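Local coordinates for magnesium transport protein CorA (Methanocaldococcus jannaschii, PDB 4EGW) that mediates magnesium influx as a homopentameric channel that alternates between open and closed states, becoming active when cytoplasmic magnesium is low and inactive when it is high, at residues E107-T111 / K204-F209; L173-E177 / M252-Y256; L180-E184 / V259-M263. All coordinates share one frame; numbering follows the deposited sequence.

Contact 1 of 3, residues E107-T111 / K204-F209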
loop_
_atom_site.group_PDB
_atom_site.type_symbol
_atom_site.label_atom_id
_atom_site.label_comp_id
_atom_site.label_asym_id
_atom_site.label_seq_id
_atom_site.Cartn_x
_atom_site.Cartn_y
_atom_site.Cartn_z
ATOM N N GLU A 107 12.021 6.761 -16.001
ATOM C CA GLU A 107 12.646 5.503 -16.376
ATOM C C GLU A 107 13.171 4.881 -15.084
ATOM O O GLU A 107 12.981 3.691 -14.834
ATOM C CB GLU A 107 13.801 5.739 -17.351
ATOM C CG GLU A 107 14.593 4.481 -17.696
ATOM C CD GLU A 107 15.987 4.786 -18.226
ATOM O OE1 GLU A 107 16.837 5.236 -17.426
ATOM O OE2 GLU A 107 16.236 4.575 -19.435
ATOM N N ASP A 108 13.819 5.703 -14.259
ATOM C CA ASP A 108 14.271 5.281 -12.933
ATOM C C ASP A 108 13.616 6.142 -11.854
ATOM O O ASP A 108 13.298 7.305 -12.086
ATOM C CB ASP A 108 15.797 5.357 -12.823
ATOM C CG ASP A 108 16.416 4.048 -12.356
ATOM O OD1 ASP A 108 16.154 3.001 -12.990
ATOM O OD2 ASP A 108 17.154 4.065 -11.346
ATOM N N ILE A 109 13.415 5.572 -10.670
ATOM C CA ILE A 109 12.681 6.266 -9.614
ATOM C C ILE A 109 13.592 7.002 -8.637
ATOM O O ILE A 109 14.674 6.524 -8.291
ATOM C CB ILE A 109 11.808 5.299 -8.804
ATOM C CG1 ILE A 109 10.782 4.603 -9.702
ATOM C CG2 ILE A 109 11.107 6.043 -7.681
ATOM C CD1 ILE A 109 11.365 3.492 -10.551
ATOM N N THR A 110 13.143 8.171 -8.196
ATOM C CA THR A 110 13.809 8.929 -7.136
ATOM C C THR A 110 12.716 9.630 -6.327
ATOM O O THR A 110 11.546 9.282 -6.453
ATOM C CB THR A 110 14.860 9.944 -7.668
ATOM O OG1 THR A 110 14.218 10.957 -8.452
ATOM C CG2 THR A 110 15.935 9.240 -8.505
ATOM N N THR A 111 13.082 10.579 -5.471
ATOM C CA THR A 111 12.076 11.345 -4.752
ATOM C C THR A 111 12.206 12.821 -5.054
ATOM O O THR A 111 13.218 13.266 -5.591
ATOM C CB THR A 111 12.166 11.161 -3.247
ATOM O OG1 THR A 111 13.371 11.758 -2.769
ATOM C CG2 THR A 111 12.131 9.694 -2.886
ATOM N N LYS A 204 20.363 3.427 -6.614
ATOM C CA LYS A 204 20.053 4.825 -6.854
ATOM C C LYS A 204 18.669 5.120 -6.318
ATOM O O LYS A 204 18.475 6.065 -5.555
ATOM C CB LYS A 204 20.111 5.106 -8.359
ATOM C CG LYS A 204 20.030 6.574 -8.780
ATOM C CD LYS A 204 20.546 6.736 -10.222
ATOM C CE LYS A 204 20.191 8.087 -10.839
ATOM N NZ LYS A 204 19.250 7.953 -11.996
ATOM N N THR A 205 17.701 4.300 -6.708
ATOM C CA THR A 205 16.344 4.508 -6.230
ATOM C C THR A 205 16.347 4.504 -4.706
ATOM O O THR A 205 15.968 5.494 -4.077
ATOM C CB THR A 205 15.370 3.422 -6.744
ATOM O OG1 THR A 205 15.046 3.672 -8.119
ATOM C CG2 THR A 205 14.107 3.425 -5.914
ATOM N N LEU A 206 16.824 3.400 -4.130
ATOM C CA LEU A 206 16.847 3.179 -2.681
ATOM C C LEU A 206 17.521 4.309 -1.905
ATOM O O LEU A 206 16.986 4.797 -0.901
ATOM C CB LEU A 206 17.542 1.853 -2.365
ATOM C CG LEU A 206 16.623 0.669 -2.051
ATOM C CD1 LEU A 206 15.189 0.954 -2.458
ATOM C CD2 LEU A 206 17.124 -0.586 -2.710
ATOM N N VAL A 207 18.694 4.723 -2.372
ATOM C CA VAL A 207 19.401 5.826 -1.747
ATOM C C VAL A 207 18.491 7.041 -1.530
ATOM O O VAL A 207 18.522 7.648 -0.462
ATOM C CB VAL A 207 20.626 6.247 -2.588
ATOM C CG1 VAL A 207 21.401 7.339 -1.879
ATOM C CG2 VAL A 207 21.527 5.053 -2.857
ATOM N N TYR A 208 17.697 7.388 -2.547
ATOM C CA TYR A 208 16.798 8.546 -2.503
ATOM C C TYR A 208 15.682 8.299 -1.500
ATOM O O TYR A 208 15.332 9.176 -0.702
ATOM C CB TYR A 208 16.190 8.829 -3.896
ATOM C CG TYR A 208 16.966 9.826 -4.758
ATOM C CD1 TYR A 208 16.738 11.197 -4.656
ATOM C CD2 TYR A 208 17.917 9.393 -5.677
ATOM C CE1 TYR A 208 17.447 12.112 -5.439
ATOM C CE2 TYR A 208 18.634 10.299 -6.463
ATOM C CZ TYR A 208 18.397 11.658 -6.340
ATOM O OH TYR A 208 19.108 12.553 -7.122
ATOM N N PHE A 209 15.116 7.097 -1.553
ATOM C CA PHE A 209 14.085 6.720 -0.609
ATOM C C PHE A 209 14.594 6.789 0.806
ATOM O O PHE A 209 13.910 7.264 1.699
ATOM C CB PHE A 209 13.592 5.308 -0.884
ATOM C CG PHE A 209 12.543 5.242 -1.944
ATOM C CD1 PHE A 209 12.300 6.336 -2.756
ATOM C CD2 PHE A 209 11.783 4.097 -2.116
ATOM C CE1 PHE A 209 11.338 6.282 -3.735
ATOM C CE2 PHE A 209 10.812 4.027 -3.097
ATOM C CZ PHE A 209 10.580 5.118 -3.905
#
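Thr-110 lies over one face of the Tyr-208 ring, its CB 3.6 Å from the ring centroid and only 12° off the normal, which makes a CH-pi contact. The two side chains run alongside each other in the same direction; the methyl CG2 reaches beyond the centre to the CD2 and CE2 side of the ring. The hydroxyl of Thr-110 is engaged elsewhere, by Glu-106. One residue back, the main chain supplies the polar link: Thr-205 donates its OG1 proton to the carbonyl O of Ile-109 at 2.9 Å, from a position tilted 26° out of the carbonyl plane. With OG1 held beside its own backbone N (chi1 -76°), Thr-205 turns its methyl over one face of the Phe-209 ring. Thr-111 CG2 approaches the Phe-209 ring at its edge, 3.4 Å from Phe-209 CD1, while Ile-109 CG2 packs against Phe-209 CZ at 3.9 Å. At the outer end Asp-108 OD2 and Lys-204 NZ are 4.5 Å apart, too far for a salt bridge but probably mutually attractive. The contact thus docks the start of strand 110-119 onto helix 193-225. Strand 96-104 lies alongside through backbone bonds between Thr-110 and Leu-104, Ser-212 of the same helix 193-225 engages the Thr-111 hydroxyl, and Tyr-169 of helix 156-186 meets Phe-209 edge-to-face.

Contact 2 of 3, residues L173-E177 / M252-Y256. With BU1 (1,4-butanediol), chain G.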
loop_
_atom_site.group_PDB
_atom_site.type_symbol
_atom_site.label_atom_id
_atom_site.label_comp_id
_atom_site.label_asym_id
_atom_site.label_seq_id
_atom_site.Cartn_x
_atom_site.Cartn_y
_atom_site.Cartn_z
ATOM N N LEU A 173 8.613 -0.029 -2.624
ATOM C CA LEU A 173 9.494 -0.941 -1.910
ATOM C C LEU A 173 9.048 -2.387 -2.126
ATOM O O LEU A 173 9.819 -3.236 -2.587
ATOM C CB LEU A 173 9.510 -0.606 -0.420
ATOM C CG LEU A 173 10.170 0.716 -0.018
ATOM C CD1 LEU A 173 9.408 1.366 1.106
ATOM C CD2 LEU A 173 11.632 0.492 0.361
ATOM N N MET A 174 7.798 -2.682 -1.801
ATOM C CA MET A 174 7.355 -4.055 -1.931
ATOM C C MET A 174 7.567 -4.466 -3.387
ATOM O O MET A 174 7.937 -5.601 -3.680
ATOM C CB MET A 174 5.910 -4.203 -1.457
ATOM C CG MET A 174 5.656 -3.479 -0.129
ATOM S SD MET A 174 4.176 -3.997 0.762
ATOM C CE MET A 174 2.941 -3.921 -0.535
ATOM N N ASN A 175 7.376 -3.511 -4.291
ATOM C CA ASN A 175 7.660 -3.710 -5.710
ATOM C C ASN A 175 9.143 -3.906 -5.992
ATOM O O ASN A 175 9.553 -4.891 -6.601
ATOM C CB ASN A 175 7.170 -2.509 -6.510
ATOM C CG ASN A 175 5.734 -2.666 -6.992
ATOM O OD1 ASN A 175 5.081 -3.679 -6.732
ATOM N ND2 ASN A 175 5.238 -1.652 -7.702
ATOM N N LEU A 176 9.954 -2.955 -5.556
ATOM C CA LEU A 176 11.384 -3.086 -5.744
ATOM C C LEU A 176 11.833 -4.434 -5.218
ATOM O O LEU A 176 12.732 -5.055 -5.783
ATOM C CB LEU A 176 12.129 -1.971 -5.021
ATOM C CG LEU A 176 13.627 -2.219 -4.879
ATOM C CD1 LEU A 176 14.396 -0.917 -5.044
ATOM C CD2 LEU A 176 13.958 -2.893 -3.547
ATOM N N GLU A 177 11.195 -4.886 -4.138
ATOM C CA GLU A 177 11.536 -6.163 -3.529
ATOM C C GLU A 177 11.402 -7.281 -4.542
ATOM O O GLU A 177 12.176 -8.233 -4.531
ATOM C CB GLU A 177 10.651 -6.451 -2.318
ATOM C CG GLU A 177 10.703 -7.911 -1.878
ATOM C CD GLU A 177 10.379 -8.107 -0.409
ATOM O OE1 GLU A 177 9.385 -7.518 0.074
ATOM O OE2 GLU A 177 11.122 -8.853 0.265
ATOM N N MET A 252 12.941 -1.489 5.488
ATOM C CA MET A 252 12.927 -2.223 4.235
ATOM C C MET A 252 14.001 -1.634 3.331
ATOM O O MET A 252 14.881 -2.346 2.838
ATOM C CB MET A 252 11.566 -2.121 3.545
ATOM C CG MET A 252 10.349 -2.341 4.456
ATOM S SD MET A 252 8.785 -2.124 3.547
ATOM C CE MET A 252 7.599 -2.141 4.892
ATOM N N SER A 253 13.934 -0.323 3.120
ATOM C CA SER A 253 14.974 0.351 2.359
ATOM C C SER A 253 16.333 -0.079 2.897
ATOM O O SER A 253 17.209 -0.470 2.147
ATOM C CB SER A 253 14.808 1.861 2.457
ATOM O OG SER A 253 13.504 2.228 2.042
ATOM N N ALA A 254 16.501 -0.030 4.207
ATOM C CA ALA A 254 17.739 -0.514 4.786
ATOM C C ALA A 254 17.968 -1.969 4.375
ATOM O O ALA A 254 18.985 -2.316 3.769
ATOM C CB ALA A 254 17.697 -0.388 6.301
ATOM N N THR A 255 17.007 -2.820 4.696
ATOM C CA THR A 255 17.116 -4.231 4.373
ATOM C C THR A 255 17.506 -4.435 2.905
ATOM O O THR A 255 18.330 -5.296 2.579
ATOM C CB THR A 255 15.791 -4.939 4.663
ATOM O OG1 THR A 255 15.383 -4.633 6.003
ATOM C CG2 THR A 255 15.939 -6.439 4.499
ATOM N N TYR A 256 16.928 -3.622 2.027
ATOM C CA TYR A 256 17.084 -3.814 0.590
ATOM C C TYR A 256 18.443 -3.381 0.060
ATOM O O TYR A 256 19.040 -4.065 -0.779
ATOM C CB TYR A 256 15.972 -3.094 -0.177
ATOM C CG TYR A 256 14.578 -3.539 0.199
ATOM C CD1 TYR A 256 14.362 -4.727 0.887
ATOM C CD2 TYR A 256 13.472 -2.764 -0.134
ATOM C CE1 TYR A 256 13.076 -5.126 1.240
ATOM C CE2 TYR A 256 12.184 -3.154 0.211
ATOM C CZ TYR A 256 11.994 -4.332 0.899
ATOM O OH TYR A 256 10.716 -4.709 1.234
HETATM C C1 BU1 G . 15.263 -10.624 -1.228
HETATM C C2 BU1 G . 14.457 -10.108 -0.089
HETATM C C3 BU1 G . 14.783 -8.758 0.458
HETATM C C4 BU1 G . 13.849 -8.233 1.493
HETATM O O5 BU1 G . 14.927 -10.185 -2.491
HETATM O O6 BU1 G . 12.627 -8.875 1.619
#
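Tyr-256 reaches across to the helix of Leu-173, Leu-176 and Glu-177, and its neighbours change from the base of the side chain to the tip. CB and CG both pass Leu-176 CD2, and Tyr-256 CD2 comes closer to that methyl, at 3.4 Å; the side chains slide past one another in opposite directions. Further along the same rim, but from the other side of the ring plane, Leu-173 CD2 is 3.7 Å from Tyr-256 CE2, and Leu-173 CB sits at the ring edge, in its plane. With CG beside the backbone N (chi1 -58°), the ring lies back along its own helix, and the carbonyl O of Met-252 stands over one face, toward the rim. This is packing inside a three-helix bundle: helices 156-186 and 233-270 run nearly parallel here, their local axes 19° apart, and helix 193-225 closes the third side, pressing Leu-202 and Leu-206 on Leu-176. At the opposite edge Tyr-256 CE1 is 3.2 Å from C4 of a bound 1,4-butanediol, though this end of the diol is doubtfully placed. At the tip, Tyr-256 OH lies 3.3 Å from Glu-177 OE1, whose carboxylate plane is turned 51° from the ring; Lys-132 of the second subunit offers that oxygen a long, weak ion pair. One turn earlier on both helices, Leu-173 CD2 also touches Met-252 CB, at 4.1 Å, and Ser-253 OG, hydrogen-bonded to Leu-249 O.

Contact 3 of 3, residues L180-E184 / V259-M263. With BU1 (1,4-butanediol), chain G.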
loop_
_atom_site.group_PDB
_atom_site.type_symbol
_atom_site.label_atom_id
_atom_site.label_comp_id
_atom_site.label_asym_id
_atom_site.label_seq_id
_atom_site.Cartn_x
_atom_site.Cartn_y
_atom_site.Cartn_z
ATOM N N LEU A 180 14.247 -7.651 -6.783
ATOM C CA LEU A 180 15.345 -8.294 -6.081
ATOM C C LEU A 180 15.276 -9.805 -6.251
ATOM O O LEU A 180 16.251 -10.438 -6.676
ATOM C CB LEU A 180 15.329 -7.932 -4.596
ATOM C CG LEU A 180 15.586 -6.475 -4.216
ATOM C CD1 LEU A 180 15.581 -6.363 -2.713
ATOM C CD2 LEU A 180 16.902 -5.962 -4.791
ATOM N N GLU A 181 14.120 -10.380 -5.929
ATOM C CA GLU A 181 13.919 -11.809 -6.123
ATOM C C GLU A 181 14.211 -12.187 -7.582
ATOM O O GLU A 181 14.898 -13.181 -7.849
ATOM C CB GLU A 181 12.505 -12.239 -5.702
ATOM C CG GLU A 181 12.327 -12.510 -4.194
ATOM C CD GLU A 181 12.857 -13.884 -3.742
ATOM O OE1 GLU A 181 12.272 -14.921 -4.136
ATOM O OE2 GLU A 181 13.852 -13.926 -2.979
ATOM N N GLU A 182 13.707 -11.380 -8.517
ATOM C CA GLU A 182 13.934 -11.617 -9.948
ATOM C C GLU A 182 15.405 -11.440 -10.304
ATOM O O GLU A 182 15.890 -12.012 -11.281
ATOM C CB GLU A 182 13.065 -10.696 -10.826
ATOM C CG GLU A 182 11.599 -11.135 -10.992
ATOM C CD GLU A 182 10.923 -10.536 -12.229
ATOM O OE1 GLU A 182 11.630 -10.271 -13.228
ATOM O OE2 GLU A 182 9.686 -10.334 -12.203
ATOM N N LEU A 183 16.107 -10.644 -9.503
ATOM C CA LEU A 183 17.519 -10.381 -9.738
ATOM C C LEU A 183 18.388 -11.546 -9.282
ATOM O O LEU A 183 19.407 -11.837 -9.900
ATOM C CB LEU A 183 17.948 -9.084 -9.053
ATOM C CG LEU A 183 19.027 -8.313 -9.814
ATOM C CD1 LEU A 183 19.055 -8.717 -11.289
ATOM C CD2 LEU A 183 18.825 -6.811 -9.658
ATOM N N GLU A 184 17.976 -12.217 -8.210
ATOM C CA GLU A 184 18.727 -13.359 -7.688
ATOM C C GLU A 184 18.980 -14.444 -8.741
ATOM O O GLU A 184 20.051 -15.066 -8.767
ATOM C CB GLU A 184 18.044 -13.940 -6.445
ATOM C CG GLU A 184 18.282 -13.095 -5.201
ATOM C CD GLU A 184 17.608 -13.646 -3.956
ATOM O OE1 GLU A 184 16.884 -14.660 -4.063
ATOM O OE2 GLU A 184 17.805 -13.058 -2.870
ATOM N N VAL A 259 20.708 -6.181 0.778
ATOM C CA VAL A 259 20.614 -7.196 -0.262
ATOM C C VAL A 259 21.301 -6.807 -1.571
ATOM O O VAL A 259 21.852 -7.662 -2.255
ATOM C CB VAL A 259 19.152 -7.507 -0.592
ATOM C CG1 VAL A 259 19.078 -8.350 -1.854
ATOM C CG2 VAL A 259 18.471 -8.196 0.582
ATOM N N LEU A 260 21.255 -5.528 -1.930
ATOM C CA LEU A 260 21.912 -5.067 -3.146
ATOM C C LEU A 260 23.429 -4.903 -2.978
ATOM O O LEU A 260 24.172 -4.925 -3.959
ATOM C CB LEU A 260 21.280 -3.772 -3.643
ATOM C CG LEU A 260 19.832 -3.930 -4.105
ATOM C CD1 LEU A 260 19.096 -2.636 -3.939
ATOM C CD2 LEU A 260 19.758 -4.404 -5.540
ATOM N N THR A 261 23.892 -4.741 -1.742
ATOM C CA THR A 261 25.329 -4.721 -1.491
ATOM C C THR A 261 25.879 -6.119 -1.745
ATOM O O THR A 261 26.979 -6.282 -2.275
ATOM C CB THR A 261 25.677 -4.298 -0.036
ATOM O OG1 THR A 261 25.416 -5.383 0.865
ATOM C CG2 THR A 261 24.875 -3.082 0.402
ATOM N N SER A 262 25.105 -7.130 -1.366
ATOM C CA SER A 262 25.533 -8.514 -1.525
ATOM C C SER A 262 25.550 -8.882 -2.990
ATOM O O SER A 262 26.552 -9.365 -3.512
ATOM C CB SER A 262 24.602 -9.474 -0.783
ATOM O OG SER A 262 24.547 -9.160 0.593
ATOM N N MET A 263 24.430 -8.634 -3.655
ATOM C CA MET A 263 24.283 -9.023 -5.041
ATOM C C MET A 263 25.391 -8.369 -5.839
ATOM O O MET A 263 25.985 -9.001 -6.718
ATOM C CB MET A 263 22.892 -8.657 -5.575
ATOM C CG MET A 263 21.758 -9.188 -4.678
ATOM S SD MET A 263 20.107 -9.409 -5.397
ATOM C CE MET A 263 19.938 -7.884 -6.302
HETATM C C1 BU1 G . 15.263 -10.624 -1.228
HETATM C C2 BU1 G . 14.457 -10.108 -0.089
HETATM C C3 BU1 G . 14.783 -8.758 0.458
HETATM C C4 BU1 G . 13.849 -8.233 1.493
HETATM O O5 BU1 G . 14.927 -10.185 -2.491
HETATM O O6 BU1 G . 12.627 -8.875 1.619
#
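Helix segments 180-184 and 259-263 run nearly parallel, N-to-C in the same direction, their local axes 11.4 Å apart at closest and inclined by 16°; side chains alone make the contact, with no hydrogen bond crossing it. Leu-180 carries the upstream half. Its two methyls divide the work: CD2 presses on Leu-260 CD2 at 3.3 Å, the two leucines crossing at about a right angle, while CD1 turns to Val-259 CG1, 4.1 Å away. Met-263 carries the other half from the facing helix. As modelled, its chain runs out straight through chi2 and then bends at the thioether (chi3 -45°), although its inner part is less surely placed; the bend brings Met-263 CE back onto Leu-183, 3.6 Å from CB and about as near to CG and CD2. The same methyl lies 3.9 Å from Leu-180 CD2, so it touches both leucines, and SD rests beside the aliphatic CG of Glu-184. The contact is part of a long three-helix bundle, and helix 193-225 packs on both partners: Val-195 and Lys-198 flank Leu-183, and Ile-199 and Leu-206 lie on Leu-260. In CorA transporters the last long helix of the soluble domain leads on into the first transmembrane helix, and helix 233-270 is probably that helix in this fragment. A 1,4-butanediol molecule occupies a groove along one side of the pair. Leu-180 CB meets its O5 at 3.1 Å from one helix, and Val-259 CG2 meets its C3 at 3.7 Å from the other. Glu-181 and Glu-184 bring carboxylate oxygens toward the C1 and O5 end of the diol; for Glu-184 the separation is 3.9 Å, from OE2 to C1.

How the contacts relate
Contacts 2 and 3 are successive levels of one interface between helices 156-186 and 233-270, their centres about 11 Å apart, joined where Tyr-256 CD1 meets Leu-180 CD1 at 4.1 Å. Both line the pocket of the same 1,4-butanediol. Contact 1 fastens the sheet to helix 193-225, and Leu-206, on a face of that helix turned from the strand, ties it to the others: its CD1 is 3.3 Å from Leu-176 CD1 in contact 2, and its CD2 touches Leu-260 CD1 in contact 3. The magnesium environment lies toward contact 3, where the Glu-184 side chain is about 5 Å from a bound ion, against about 11 Å for Glu-177.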